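Side-chain contact in gamma-glutamyl-gamma-aminobutyraldehyde dehydrogenase (Burkholderia cenocepacia, PDB 4LIH), which probably oxidises gamma-glutamyl-gamma-aminobutyraldehyde and related aldehydes to carboxylic acids with NAD(P)+ as the electron acceptor: residues Q213-E217 against A218-A222. Sequence-based numbering, arbitrary orientation. Where two conformers were deposited one is given.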
ATOM      1  N   GLN A 213      23.372   2.251  27.626  0.50 11.21           N
ATOM      2  CA  GLN A 213      23.594   1.215  28.615  0.50 11.52           C
ATOM      3  C   GLN A 213      22.414   0.249  28.619  0.50 11.64           C
ATOM      4  O   GLN A 213      22.589  -0.968  28.560  0.50 11.54           O
ATOM      5  CB  GLN A 213      23.789   1.845  30.003  0.50 11.70           C
ATOM      6  CG  GLN A 213      25.039   2.715  30.119  0.50 11.75           C
ATOM      7  CD  GLN A 213      25.268   3.265  31.524  0.50 11.87           C
ATOM      8  OE1 GLN A 213      24.458   4.030  32.046  0.50 11.66           O
ATOM      9  NE2 GLN A 213      26.408   2.911  32.118  0.50 12.10           N
ATOM     10  N   LEU A 214      21.210   0.815  28.638  1.00 11.68           N
ATOM     11  CA  LEU A 214      19.970   0.029  28.604  1.00 11.73           C
ATOM     12  C   LEU A 214      19.842  -0.750  27.306  1.00 11.79           C
ATOM     13  O   LEU A 214      19.401  -1.873  27.320  1.00 11.67           O
ATOM     14  CB  LEU A 214      18.754   0.910  28.829  1.00 11.67           C
ATOM     15  CG  LEU A 214      18.729   1.647  30.163  1.00 11.78           C
ATOM     16  CD1 LEU A 214      17.516   2.557  30.143  1.00 11.73           C
ATOM     17  CD2 LEU A 214      18.743   0.716  31.397  1.00 12.15           C
ATOM     18  N   ALA A 215      20.320  -0.188  26.205  1.00 11.90           N
ATOM     19  CA  ALA A 215      20.274  -0.877  24.910  1.00 12.14           C
ATOM     20  C   ALA A 215      21.068  -2.180  24.944  1.00 12.94           C
ATOM     21  O   ALA A 215      20.581  -3.232  24.521  1.00 13.29           O
ATOM     22  CB  ALA A 215      20.814   0.033  23.806  1.00 11.75           C
ATOM     23  N   PHE A 216      22.288  -2.098  25.432  1.00 13.60           N
ATOM     24  CA  PHE A 216      23.131  -3.270  25.582  1.00 14.82           C
ATOM     25  C   PHE A 216      22.519  -4.270  26.580  1.00 14.88           C
ATOM     26  O   PHE A 216      22.527  -5.468  26.330  1.00 14.85           O
ATOM     27  CB  PHE A 216      24.558  -2.869  26.012  1.00 15.34           C
ATOM     28  CG  PHE A 216      25.532  -4.029  26.031  1.00 16.10           C
ATOM     29  CD1 PHE A 216      25.976  -4.604  24.841  1.00 16.82           C
ATOM     30  CD2 PHE A 216      25.988  -4.559  27.224  1.00 16.83           C
ATOM     31  CE1 PHE A 216      26.876  -5.672  24.835  1.00 16.70           C
ATOM     32  CE2 PHE A 216      26.864  -5.664  27.225  1.00 17.14           C
ATOM     33  CZ  PHE A 216      27.299  -6.210  26.025  1.00 17.27           C
ATOM     34  N   GLU A 217      21.967  -3.771  27.679  1.00 15.33           N
ATOM     35  CA  GLU A 217      21.269  -4.617  28.651  1.00 15.99           C
ATOM     36  C   GLU A 217      20.103  -5.403  27.999  1.00 15.64           C
ATOM     37  O   GLU A 217      19.822  -6.542  28.357  1.00 15.20           O
ATOM     38  CB  GLU A 217      20.725  -3.741  29.785  1.00 16.60           C
ATOM     39  CG  GLU A 217      20.168  -4.533  30.948  1.00 17.83           C
ATOM     40  CD  GLU A 217      19.598  -3.650  32.040  1.00 18.10           C
ATOM     41  OE1 GLU A 217      20.072  -2.530  32.192  1.00 18.29           O
ATOM     42  OE2 GLU A 217      18.730  -4.118  32.805  1.00 19.58           O
ATOM     43  N   ALA A 218      19.433  -4.777  27.039  1.00 14.83           N
ATOM     44  CA  ALA A 218      18.274  -5.386  26.380  1.00 14.39           C
ATOM     45  C   ALA A 218      18.640  -6.396  25.313  1.00 14.16           C
ATOM     46  O   ALA A 218      17.745  -7.100  24.811  1.00 14.22           O
ATOM     47  CB  ALA A 218      17.414  -4.295  25.755  1.00 14.58           C
ATOM     48  N   GLY A 219      19.916  -6.406  24.892  1.00 13.85           N
ATOM     49  CA  GLY A 219      20.371  -7.301  23.836  1.00 13.46           C
ATOM     50  C   GLY A 219      20.756  -6.668  22.500  1.00 13.14           C
ATOM     51  O   GLY A 219      20.971  -7.365  21.523  1.00 13.00           O
ATOM     52  N   ILE A 220      20.885  -5.357  22.438  1.00 12.76           N
ATOM     53  CA  ILE A 220      21.360  -4.743  21.189  1.00 12.66           C
ATOM     54  C   ILE A 220      22.852  -5.047  21.123  1.00 12.79           C
ATOM     55  O   ILE A 220      23.595  -4.702  22.058  1.00 13.21           O
ATOM     56  CB  ILE A 220      21.079  -3.230  21.150  1.00 12.52           C
ATOM     57  CG1 ILE A 220      19.579  -2.950  21.225  1.00 12.50           C
ATOM     58  CG2 ILE A 220      21.705  -2.608  19.902  1.00 12.36           C
ATOM     59  CD1 ILE A 220      18.900  -3.112  19.880  1.00 12.64           C
ATOM     60  N   PRO A 221      23.301  -5.719  20.049  1.00 12.74           N
ATOM     61  CA  PRO A 221      24.704  -6.190  20.090  1.00 12.98           C
ATOM     62  C   PRO A 221      25.759  -5.065  20.152  1.00 12.82           C
ATOM     63  O   PRO A 221      25.495  -3.900  19.769  1.00 12.72           O
ATOM     64  CB  PRO A 221      24.835  -7.036  18.813  1.00 13.03           C
ATOM     65  CG  PRO A 221      23.446  -7.401  18.429  1.00 12.98           C
ATOM     66  CD  PRO A 221      22.549  -6.278  18.896  1.00 12.91           C
ATOM     67  N   ALA A 222      26.936  -5.423  20.644  1.00 12.74           N
ATOM     68  CA  ALA A 222      28.050  -4.497  20.718  1.00 12.54           C
ATOM     69  C   ALA A 222      28.259  -3.870  19.352  1.00 12.09           C
ATOM     70  O   ALA A 222      28.296  -4.564  18.304  1.00 12.12           O
ATOM     71  CB  ALA A 222      29.313  -5.202  21.146  1.00 12.65           C
TER
HETATM   72  O   HOH W   1      23.518  -6.656  24.103  1.00 18.34           O
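Ile-220 N reaches back to Ala-215 O at 3.0 Å in a nearly straight bond, N-H...O 162°, and with it the chain closes off helix 206-218. Ala-218 N still makes the ordinary helical bond, to Leu-214 O, 2.9 Å; a weak second one from the same N leans on Ala-215 O. Gly-219 N binds Phe-216 O at 3.1 Å, coming in 67° above the carbonyl plane. Gly-219 itself takes the positive phi that turns the chain out of the helix. A water donates to both Phe-216 O and Ile-220 O, tying the last turn to the departing loop.

Apolar contacts follow the same turn. On the inner side Ile-220 lays CB and CG1 over the Ala-215 carbonyl oxygen, and its CG1 meets Ala-215 CB at 4.1 Å; Trp-98 and Phe-225 pack on Ala-215, Val-94 and Phe-225 on Ile-220. On the outer side, Phe-216 has CG anti to its backbone N (chi1 -173°), which carries the ring out alongside the last turn, where the returning chain meets it. There CD1 lies 3.7 Å from Ile-220 O, approached obliquely, while Ala-222 N sits at the ring edge and Ala-222 CB is 4.4 Å from CE1.

The paired 6→1 and 5→2 bonds around a glycine with positive phi define a Schellman motif, here linking helix 206-218 to strand 225-227 in the alpha/beta aldehyde dehydrogenase fold.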